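Local coordinates for uncharacterized conserved protein (Staphylococcus epidermidis, PDB 3FRM), which is of unknown function but has a GNAT-type acetyltransferase domain and so probably transfers an acetyl group from acetyl-coenzyme A to an unidentified acceptor, at residues L110-I121 with G203-R214; L161-A169 with G177-D185. All coordinates share one frame; numbering follows the deposited sequence.

Overall arrangement
After strand 96-105, the chain passes through helix 107-111 and an irregular linker into strand 120-123, and along this route residues 110-121 supply the first side of contact 1. Its other side, helix 204-216, comes only after two helices, strands 165-171 and 174-183, and strand 188-195, closing a loop of 81 residues. Contact 2 is nested wholly within that loop: its segments, with seven residues between them, contain most of the two arms of the hairpin formed by strands 165-171 and 174-183. Strand 120-123 lies beside 165-171 in the same sheet, and Tyr-211 packs on Leu-167 and Ile-208 on Val-179. Contact 1 thus ties the linker to a helix that lies on the sheet containing the hairpin, as in a GNAT-like fold.

Contact 1 (L110-I121 with G203-R214); sequences LKELSRKRDVDI and GIGSEIQAYVGR. With SO4 (sulfate ion), chain H.
Glu-207 reaches out from helix 204-216 into the concave side of the linker at Ser-114 to Arg-117. A bend at chi2 (-56°) turns its carboxylate into this hollow, where OE2 accepts a hydrogen bond from Ser-114 OG (2.7 Å) and OE1 a nearly straight one from Arg-115 N (2.8 Å, 168°). Arg-117 NH1 adds a weak, charged bond to OE1 at 3.3 Å. The guanidinium of Arg-117 fills a slot, Arg-115 CB over one face and Gly-203 CA over the other, with NE only 3.4 Å from that CA; a glycine here lets the flat group lie against the backbone. At the far end, the small residues Ala-210 and Gly-213 form a shallow groove in which the backbone of Leu-110 and Lys-111 rests, and Leu-110 CB sits 4.1 Å from Gly-213 CA. Ile-121 is the bump on the strand side: CG2 stands over the Tyr-211 ring, 3.9 Å from its centroid, while CD1 tucks against Glu-207 O and Tyr-211 CB. At the helix N terminus, Gly-203 N and Ser-206 N hydrogen-bond to a sulfate and Gly-205 N adds a bent, weak bond, consistent with the pyrophosphate-binding loop of the GNAT coenzyme A site.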
loop_
_atom_site.group_PDB
_atom_site.type_symbol
_atom_site.label_atom_id
_atom_site.label_comp_id
_atom_site.label_asym_id
_atom_site.label_seq_id
_atom_site.Cartn_x
_atom_site.Cartn_y
_atom_site.Cartn_z
ATOM N N LEU A 110 -15.875 13.798 2.236
ATOM C CA LEU A 110 -15.818 13.493 0.805
ATOM C C LEU A 110 -16.577 14.549 -0.023
ATOM O O LEU A 110 -16.219 14.819 -1.182
ATOM C CB LEU A 110 -16.434 12.116 0.553
ATOM C CG LEU A 110 -15.648 10.803 0.395
ATOM C CD1 LEU A 110 -14.186 10.784 0.828
ATOM C CD2 LEU A 110 -16.406 9.659 1.051
ATOM N N LYS A 111 -17.640 15.124 0.537
ATOM C CA LYS A 111 -18.380 16.183 -0.158
ATOM C C LYS A 111 -17.411 17.336 -0.447
ATOM O O LYS A 111 -17.319 17.864 -1.549
ATOM C CB LYS A 111 -19.502 16.731 0.742
ATOM C CG LYS A 111 -20.650 15.783 1.028
ATOM C CD LYS A 111 -21.766 16.458 1.879
ATOM C CE LYS A 111 -22.670 15.340 2.432
ATOM N NZ LYS A 111 -23.886 15.870 3.099
ATOM N N GLU A 112 -16.703 17.728 0.601
ATOM C CA GLU A 112 -15.664 18.756 0.554
ATOM C C GLU A 112 -14.655 18.576 -0.620
ATOM O O GLU A 112 -14.051 19.550 -1.054
ATOM C CB GLU A 112 -14.918 18.717 1.896
ATOM C CG GLU A 112 -14.011 19.878 2.136
ATOM C CD GLU A 112 -12.655 19.752 1.419
ATOM O OE1 GLU A 112 -12.252 18.604 1.039
ATOM O OE2 GLU A 112 -11.998 20.818 1.253
ATOM N N LEU A 113 -14.444 17.349 -1.109
ATOM C CA LEU A 113 -13.405 17.126 -2.142
ATOM C C LEU A 113 -13.702 17.728 -3.515
ATOM O O LEU A 113 -12.801 17.856 -4.364
ATOM C CB LEU A 113 -13.152 15.652 -2.334
ATOM C CG LEU A 113 -11.982 14.973 -1.647
ATOM C CD1 LEU A 113 -11.379 15.742 -0.493
ATOM C CD2 LEU A 113 -12.422 13.597 -1.237
ATOM N N SER A 114 -14.971 18.064 -3.731
ATOM C CA SER A 114 -15.455 18.512 -5.049
ATOM C C SER A 114 -14.847 19.827 -5.462
ATOM O O SER A 114 -14.652 20.699 -4.633
ATOM C CB SER A 114 -16.983 18.645 -5.110
ATOM O OG SER A 114 -17.410 18.268 -6.420
ATOM N N ARG A 115 -14.533 19.939 -6.746
ATOM C CA ARG A 115 -13.944 21.146 -7.280
ATOM C C ARG A 115 -14.668 21.647 -8.547
ATOM O O ARG A 115 -14.216 22.600 -9.204
ATOM C CB ARG A 115 -12.450 20.926 -7.520
ATOM C CG ARG A 115 -11.490 21.799 -6.683
ATOM C CD ARG A 115 -11.957 22.186 -5.264
ATOM N NE ARG A 115 -10.894 21.934 -4.274
ATOM C CZ ARG A 115 -11.079 21.749 -2.958
ATOM N NH1 ARG A 115 -10.034 21.500 -2.162
ATOM N NH2 ARG A 115 -12.298 21.796 -2.428
ATOM N N LYS A 116 -15.811 21.029 -8.857
ATOM C CA LYS A 116 -16.619 21.355 -10.045
ATOM C C LYS A 116 -15.826 21.160 -11.323
ATOM O O LYS A 116 -16.011 21.899 -12.293
ATOM C CB LYS A 116 -17.213 22.777 -9.962
ATOM C CG LYS A 116 -18.220 22.950 -8.833
ATOM C CD LYS A 116 -19.625 22.549 -9.265
ATOM C CE LYS A 116 -20.376 23.754 -9.846
ATOM N NZ LYS A 116 -21.471 23.331 -10.793
ATOM N N ARG A 117 -14.933 20.168 -11.304
ATOM C CA ARG A 117 -14.224 19.766 -12.504
ATOM C C ARG A 117 -15.263 19.370 -13.554
ATOM O O ARG A 117 -16.409 19.094 -13.209
ATOM C CB ARG A 117 -13.271 18.631 -12.203
ATOM C CG ARG A 117 -12.148 19.022 -11.276
ATOM C CD ARG A 117 -11.694 17.801 -10.445
ATOM N NE ARG A 117 -10.719 18.156 -9.400
ATOM C CZ ARG A 117 -10.860 18.018 -8.071
ATOM N NH1 ARG A 117 -11.958 17.497 -7.509
ATOM N NH2 ARG A 117 -9.863 18.405 -7.293
ATOM N N ASP A 118 -14.909 19.402 -14.834
ATOM C CA ASP A 118 -15.794 18.793 -15.831
ATOM C C ASP A 118 -15.612 17.258 -15.951
ATOM O O ASP A 118 -14.803 16.748 -16.747
ATOM C CB ASP A 118 -15.692 19.466 -17.189
ATOM C CG ASP A 118 -16.751 18.961 -18.157
ATOM O OD1 ASP A 118 -17.436 19.787 -18.768
ATOM O OD2 ASP A 118 -16.927 17.738 -18.293
ATOM N N VAL A 119 -16.390 16.539 -15.151
ATOM C CA VAL A 119 -16.386 15.096 -15.140
ATOM C C VAL A 119 -17.846 14.708 -15.041
ATOM O O VAL A 119 -18.546 15.058 -14.091
ATOM C CB VAL A 119 -15.652 14.517 -13.882
ATOM C CG1 VAL A 119 -15.784 13.030 -13.854
ATOM C CG2 VAL A 119 -14.185 14.919 -13.835
ATOM N N ASP A 120 -18.326 13.973 -16.012
ATOM C CA ASP A 120 -19.718 13.694 -16.007
ATOM C C ASP A 120 -19.862 12.295 -15.423
ATOM O O ASP A 120 -19.195 11.374 -15.875
ATOM C CB ASP A 120 -20.247 13.870 -17.434
ATOM C CG ASP A 120 -21.580 13.176 -17.674
ATOM O OD1 ASP A 120 -22.515 13.368 -16.849
ATOM O OD2 ASP A 120 -21.696 12.466 -18.727
ATOM N N ILE A 121 -20.708 12.169 -14.393
ATOM C CA ILE A 121 -20.849 10.936 -13.583
ATOM C C ILE A 121 -22.259 10.395 -13.680
ATOM O O ILE A 121 -23.212 11.087 -13.336
ATOM C CB ILE A 121 -20.526 11.163 -12.081
ATOM C CG1 ILE A 121 -19.172 11.870 -11.907
ATOM C CG2 ILE A 121 -20.561 9.821 -11.304
ATOM C CD1 ILE A 121 -18.674 12.065 -10.416
ATOM N N GLY A 203 -7.879 14.694 -10.336
ATOM C CA GLY A 203 -9.092 15.168 -9.664
ATOM C C GLY A 203 -10.307 14.352 -10.017
ATOM O O GLY A 203 -11.388 14.534 -9.447
ATOM N N ILE A 204 -10.129 13.441 -10.964
ATOM C CA ILE A 204 -11.205 12.556 -11.349
ATOM C C ILE A 204 -11.693 11.634 -10.225
ATOM O O ILE A 204 -12.916 11.516 -10.029
ATOM C CB ILE A 204 -10.851 11.791 -12.591
ATOM C CG1 ILE A 204 -10.601 12.807 -13.725
ATOM C CG2 ILE A 204 -11.943 10.793 -12.887
ATOM C CD1 ILE A 204 -10.017 12.151 -14.993
ATOM N N GLY A 205 -10.766 10.964 -9.519
ATOM C CA GLY A 205 -11.128 10.155 -8.357
ATOM C C GLY A 205 -11.765 11.036 -7.268
ATOM O O GLY A 205 -12.759 10.665 -6.627
ATOM N N SER A 206 -11.252 12.225 -7.031
ATOM C CA SER A 206 -11.922 12.935 -5.955
ATOM C C SER A 206 -13.352 13.425 -6.362
ATOM O O SER A 206 -14.229 13.487 -5.517
ATOM C CB SER A 206 -11.038 14.008 -5.368
ATOM O OG SER A 206 -11.123 15.116 -6.211
ATOM N N GLU A 207 -13.615 13.648 -7.662
ATOM C CA GLU A 207 -14.987 13.910 -8.086
ATOM C C GLU A 207 -15.891 12.730 -7.777
ATOM O O GLU A 207 -16.955 12.903 -7.194
ATOM C CB GLU A 207 -15.106 14.381 -9.544
ATOM C CG GLU A 207 -14.730 15.886 -9.777
ATOM C CD GLU A 207 -15.513 16.922 -8.936
ATOM O OE1 GLU A 207 -14.991 18.049 -8.719
ATOM O OE2 GLU A 207 -16.650 16.628 -8.491
ATOM N N ILE A 208 -15.429 11.524 -8.108
ATOM C CA ILE A 208 -16.208 10.327 -7.906
ATOM C C ILE A 208 -16.486 10.140 -6.437
ATOM O O ILE A 208 -17.566 9.697 -6.027
ATOM C CB ILE A 208 -15.505 9.080 -8.494
ATOM C CG1 ILE A 208 -15.637 9.081 -10.011
ATOM C CG2 ILE A 208 -16.044 7.792 -7.881
ATOM C CD1 ILE A 208 -14.481 8.306 -10.755
ATOM N N GLN A 209 -15.516 10.509 -5.624
ATOM C CA GLN A 209 -15.644 10.285 -4.228
ATOM C C GLN A 209 -16.690 11.231 -3.634
ATOM O O GLN A 209 -17.552 10.799 -2.885
ATOM C CB GLN A 209 -14.300 10.508 -3.598
ATOM C CG GLN A 209 -14.170 9.805 -2.318
ATOM C CD GLN A 209 -13.869 8.374 -2.541
ATOM O OE1 GLN A 209 -13.080 8.048 -3.400
ATOM N NE2 GLN A 209 -14.481 7.503 -1.762
ATOM N N ALA A 210 -16.604 12.518 -3.970
ATOM C CA ALA A 210 -17.560 13.487 -3.491
ATOM C C ALA A 210 -18.987 13.170 -3.912
ATOM O O ALA A 210 -19.927 13.455 -3.177
ATOM C CB ALA A 210 -17.186 14.904 -3.960
ATOM N N TYR A 211 -19.145 12.612 -5.102
ATOM C CA TYR A 211 -20.442 12.177 -5.575
ATOM C C TYR A 211 -21.020 11.140 -4.603
ATOM O O TYR A 211 -22.123 11.308 -4.073
ATOM C CB TYR A 211 -20.273 11.548 -6.958
ATOM C CG TYR A 211 -21.566 11.216 -7.621
ATOM C CD1 TYR A 211 -22.090 12.051 -8.625
ATOM C CD2 TYR A 211 -22.277 10.060 -7.272
ATOM C CE1 TYR A 211 -23.302 11.769 -9.240
ATOM C CE2 TYR A 211 -23.502 9.762 -7.894
ATOM C CZ TYR A 211 -24.002 10.640 -8.868
ATOM O OH TYR A 211 -25.188 10.361 -9.491
ATOM N N VAL A 212 -20.269 10.065 -4.386
ATOM C CA VAL A 212 -20.623 9.069 -3.407
ATOM C C VAL A 212 -20.954 9.771 -2.065
ATOM O O VAL A 212 -21.933 9.441 -1.378
ATOM C CB VAL A 212 -19.481 8.031 -3.287
ATOM C CG1 VAL A 212 -19.688 7.136 -2.111
ATOM C CG2 VAL A 212 -19.344 7.166 -4.601
ATOM N N GLY A 213 -20.163 10.782 -1.721
ATOM C CA GLY A 213 -20.345 11.499 -0.478
ATOM C C GLY A 213 -21.706 12.179 -0.413
ATOM O O GLY A 213 -22.346 12.191 0.668
ATOM N N ARG A 214 -22.129 12.763 -1.550
ATOM C CA ARG A 214 -23.419 13.420 -1.640
ATOM C C ARG A 214 -24.548 12.404 -1.558
ATOM O O ARG A 214 -25.537 12.654 -0.881
ATOM C CB ARG A 214 -23.544 14.326 -2.883
ATOM C CG ARG A 214 -22.703 15.612 -2.800
ATOM C CD ARG A 214 -22.877 16.523 -4.011
ATOM N NE ARG A 214 -22.728 15.826 -5.291
ATOM C CZ ARG A 214 -21.583 15.665 -5.949
ATOM N NH1 ARG A 214 -20.445 16.161 -5.464
ATOM N NH2 ARG A 214 -21.578 14.999 -7.103
HETATM S S SO4 H . -7.472 12.268 -7.669
HETATM O O1 SO4 H . -8.133 12.912 -6.535
HETATM O O2 SO4 H . -6.609 11.259 -7.075
HETATM O O3 SO4 H . -8.512 11.710 -8.522
HETATM O O4 SO4 H . -6.623 13.214 -8.394
#

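Contact 2 (L161-A169 with G177-D185); sequences LDDIERLVA and GIVDIIMTD. With NA (sodium ion), chain G.
Similar first torsions in Arg-166 (chi1 -60°) and Asp-180 (chi1 -67°) set CG of each anti to the carbonyl carbon, and the two side chains run alongside each other in the same direction from a non-hydrogen-bonded pair. The contact is mostly along the aliphatic stem, Arg-166 CG lying 3.7 Å from Asp-180 OD2. The planes of the two charged groups are steeply inclined, and Asp-180 OD1, 4.0 Å from Arg-166 NE, sits well off the guanidinium plane, so this long salt bridge is a matter of charge alone. NE is buried without a partner. OD2 of Asp-180 bonds instead to the hydroxyl of Tyr-132 on helix 129-136, which packs over this face, where Val-168 and Ile-178 also lie.

The far end of the extended arginine turns its edge to Asp-162: NH1 reaches the syn lone pair of OD1 at 3.0 Å, almost exactly in the guanidinium plane. The same OD1 binds sodium at 2.9 Å, and the carbonyl oxygens of Asp-162, Ile-164, Tyr-159 and Asn-160 complete the site.

Strands 165-171 and 174-183 make the antiparallel hairpin that, in the GNAT fold, forms part of the central sheet. Leu-167 N to Val-179 O (2.8 Å) is one of its straighter rungs. On the opposite face of the hairpin, toward helix 204-216, Leu-167 CB meets Val-179 CG1 at 3.8 Å as the two side chains extend together. Ile-181 takes chi1 47°, which folds CD1 back over the neighbouring strand. There it touches Leu-167 CG at 3.8 Å, the side chains crossing at about a right angle, while CG1 abuts Glu-165 CB. Beyond the last rung, Ile-164 and Ile-182 lie side by side through their CG1 atoms, 4.0 Å apart.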
loop_
_atom_site.group_PDB
_atom_site.type_symbol
_atom_site.label_atom_id
_atom_site.label_comp_id
_atom_site.label_asym_id
_atom_site.label_seq_id
_atom_site.Cartn_x
_atom_site.Cartn_y
_atom_site.Cartn_z
ATOM N N LEU A 161 -30.805 -6.805 -11.909
ATOM C CA LEU A 161 -30.997 -7.817 -10.906
ATOM C C LEU A 161 -30.451 -7.429 -9.509
ATOM O O LEU A 161 -31.221 -7.282 -8.585
ATOM C CB LEU A 161 -30.423 -9.152 -11.422
ATOM C CG LEU A 161 -30.783 -9.596 -12.862
ATOM C CD1 LEU A 161 -30.237 -8.646 -13.986
ATOM C CD2 LEU A 161 -30.320 -11.017 -13.103
ATOM N N ASP A 162 -29.149 -7.220 -9.353
ATOM C CA ASP A 162 -28.600 -6.928 -8.026
ATOM C C ASP A 162 -28.773 -5.502 -7.479
ATOM O O ASP A 162 -29.060 -4.506 -8.182
ATOM C CB ASP A 162 -27.138 -7.366 -7.904
ATOM C CG ASP A 162 -26.131 -6.341 -8.485
ATOM O OD1 ASP A 162 -26.490 -5.293 -9.116
ATOM O OD2 ASP A 162 -24.930 -6.628 -8.295
ATOM N N ASP A 163 -28.532 -5.411 -6.195
ATOM C CA ASP A 163 -28.909 -4.205 -5.536
ATOM C C ASP A 163 -27.801 -3.154 -5.486
ATOM O O ASP A 163 -28.093 -1.973 -5.537
ATOM C CB ASP A 163 -29.607 -4.539 -4.218
ATOM C CG ASP A 163 -31.001 -5.137 -4.458
ATOM O OD1 ASP A 163 -31.785 -4.529 -5.250
ATOM O OD2 ASP A 163 -31.300 -6.216 -3.892
ATOM N N ILE A 164 -26.554 -3.617 -5.476
ATOM C CA ILE A 164 -25.357 -2.838 -5.806
ATOM C C ILE A 164 -25.611 -1.819 -6.920
ATOM O O ILE A 164 -26.174 -2.162 -7.954
ATOM C CB ILE A 164 -24.193 -3.806 -6.211
ATOM C CG1 ILE A 164 -23.963 -4.832 -5.102
ATOM C CG2 ILE A 164 -22.914 -3.036 -6.576
ATOM C CD1 ILE A 164 -22.707 -5.705 -5.248
ATOM N N GLU A 165 -25.244 -0.556 -6.667
ATOM C CA GLU A 165 -25.291 0.503 -7.688
ATOM C C GLU A 165 -23.880 0.786 -8.224
ATOM O O GLU A 165 -22.897 0.553 -7.521
ATOM C CB GLU A 165 -25.927 1.786 -7.158
ATOM C CG GLU A 165 -27.404 2.058 -7.596
ATOM C CD GLU A 165 -27.889 1.249 -8.812
ATOM O OE1 GLU A 165 -28.692 0.307 -8.579
ATOM O OE2 GLU A 165 -27.484 1.537 -9.981
ATOM N N ARG A 166 -23.787 1.257 -9.475
ATOM C CA ARG A 166 -22.497 1.497 -10.089
ATOM C C ARG A 166 -22.375 2.848 -10.778
ATOM O O ARG A 166 -23.353 3.384 -11.321
ATOM C CB ARG A 166 -22.165 0.372 -11.050
ATOM C CG ARG A 166 -22.092 -0.973 -10.384
ATOM C CD ARG A 166 -22.294 -2.054 -11.408
ATOM N NE ARG A 166 -21.878 -3.346 -10.902
ATOM C CZ ARG A 166 -22.690 -4.235 -10.365
ATOM N NH1 ARG A 166 -23.997 -3.992 -10.274
ATOM N NH2 ARG A 166 -22.168 -5.358 -9.886
ATOM N N LEU A 167 -21.167 3.418 -10.730
ATOM C CA LEU A 167 -20.890 4.677 -11.415
ATOM C C LEU A 167 -19.826 4.621 -12.529
ATOM O O LEU A 167 -18.877 3.898 -12.409
ATOM C CB LEU A 167 -20.524 5.714 -10.373
ATOM C CG LEU A 167 -21.681 5.947 -9.401
ATOM C CD1 LEU A 167 -21.236 6.786 -8.197
ATOM C CD2 LEU A 167 -22.897 6.562 -10.086
ATOM N N VAL A 168 -20.002 5.384 -13.604
ATOM C CA VAL A 168 -18.971 5.569 -14.617
ATOM C C VAL A 168 -18.789 7.054 -14.729
ATOM O O VAL A 168 -19.778 7.791 -14.879
ATOM C CB VAL A 168 -19.416 5.074 -16.037
ATOM C CG1 VAL A 168 -18.323 5.312 -17.096
ATOM C CG2 VAL A 168 -19.762 3.631 -16.016
ATOM N N ALA A 169 -17.531 7.494 -14.647
ATOM C CA ALA A 169 -17.187 8.883 -14.905
ATOM C C ALA A 169 -16.670 9.029 -16.329
ATOM O O ALA A 169 -15.952 8.111 -16.853
ATOM C CB ALA A 169 -16.153 9.365 -13.937
ATOM N N GLY A 177 -13.521 6.330 -15.185
ATOM C CA GLY A 177 -13.536 5.995 -13.741
ATOM C C GLY A 177 -14.748 5.142 -13.381
ATOM O O GLY A 177 -15.831 5.340 -13.929
ATOM N N ILE A 178 -14.600 4.189 -12.472
ATOM C CA ILE A 178 -15.775 3.432 -12.030
ATOM C C ILE A 178 -15.806 3.203 -10.513
ATOM O O ILE A 178 -14.776 3.333 -9.805
ATOM C CB ILE A 178 -15.970 2.067 -12.843
ATOM C CG1 ILE A 178 -14.773 1.150 -12.620
ATOM C CG2 ILE A 178 -16.195 2.341 -14.376
ATOM C CD1 ILE A 178 -14.951 -0.276 -13.328
ATOM N N VAL A 179 -16.980 2.886 -9.979
ATOM C CA VAL A 179 -17.003 2.436 -8.596
ATOM C C VAL A 179 -18.318 1.753 -8.413
ATOM O O VAL A 179 -19.264 2.095 -9.100
ATOM C CB VAL A 179 -16.819 3.636 -7.589
ATOM C CG1 VAL A 179 -17.957 4.752 -7.765
ATOM C CG2 VAL A 179 -16.667 3.140 -6.157
ATOM N N ASP A 180 -18.336 0.783 -7.513
ATOM C CA ASP A 180 -19.530 0.134 -6.985
ATOM C C ASP A 180 -19.892 0.684 -5.607
ATOM O O ASP A 180 -19.015 0.959 -4.804
ATOM C CB ASP A 180 -19.221 -1.323 -6.757
ATOM C CG ASP A 180 -18.987 -2.036 -8.020
ATOM O OD1 ASP A 180 -19.112 -3.272 -8.017
ATOM O OD2 ASP A 180 -18.718 -1.365 -9.042
ATOM N N ILE A 181 -21.190 0.808 -5.354
ATOM C CA ILE A 181 -21.665 1.253 -4.080
ATOM C C ILE A 181 -22.747 0.337 -3.590
ATOM O O ILE A 181 -23.643 -0.047 -4.335
ATOM C CB ILE A 181 -22.157 2.750 -4.064
ATOM C CG1 ILE A 181 -23.067 3.045 -5.238
ATOM C CG2 ILE A 181 -20.983 3.691 -4.131
ATOM C CD1 ILE A 181 -22.337 3.535 -6.505
ATOM N N ILE A 182 -22.625 0.020 -2.308
ATOM C CA ILE A 182 -23.531 -0.838 -1.591
ATOM C C ILE A 182 -24.079 0.027 -0.478
ATOM O O ILE A 182 -23.334 0.474 0.427
ATOM C CB ILE A 182 -22.811 -2.070 -0.976
ATOM C CG1 ILE A 182 -22.177 -2.940 -2.046
ATOM C CG2 ILE A 182 -23.755 -2.915 -0.133
ATOM C CD1 ILE A 182 -20.654 -2.794 -2.064
HETATM N N MSE A 183 -25.387 0.243 -0.529
HETATM C CA MSE A 183 -26.028 1.134 0.414
HETATM C C MSE A 183 -26.846 0.412 1.458
HETATM O O MSE A 183 -27.486 -0.573 1.170
HETATM C CB MSE A 183 -26.902 2.098 -0.333
HETATM C CG MSE A 183 -26.168 2.642 -1.504
HETATM SE SE MSE A 183 -27.360 3.755 -2.519
HETATM C CE MSE A 183 -28.430 2.328 -3.402
ATOM N N THR A 184 -26.816 0.919 2.674
ATOM C CA THR A 184 -27.587 0.350 3.727
ATOM C C THR A 184 -28.130 1.570 4.404
ATOM O O THR A 184 -27.894 2.688 3.969
ATOM C CB THR A 184 -26.700 -0.477 4.700
ATOM O OG1 THR A 184 -25.466 0.211 4.933
ATOM C CG2 THR A 184 -26.349 -1.854 4.125
ATOM N N ASP A 185 -28.873 1.361 5.464
ATOM C CA ASP A 185 -29.385 2.456 6.232
ATOM C C ASP A 185 -28.236 3.113 6.954
ATOM O O ASP A 185 -28.128 4.332 6.959
ATOM C CB ASP A 185 -30.397 1.944 7.242
ATOM C CG ASP A 185 -31.596 1.336 6.577
ATOM O OD1 ASP A 185 -31.768 0.088 6.673
ATOM O OD2 ASP A 185 -32.341 2.090 5.911
HETATM NA NA NA G . -28.291 -3.117 -9.562
#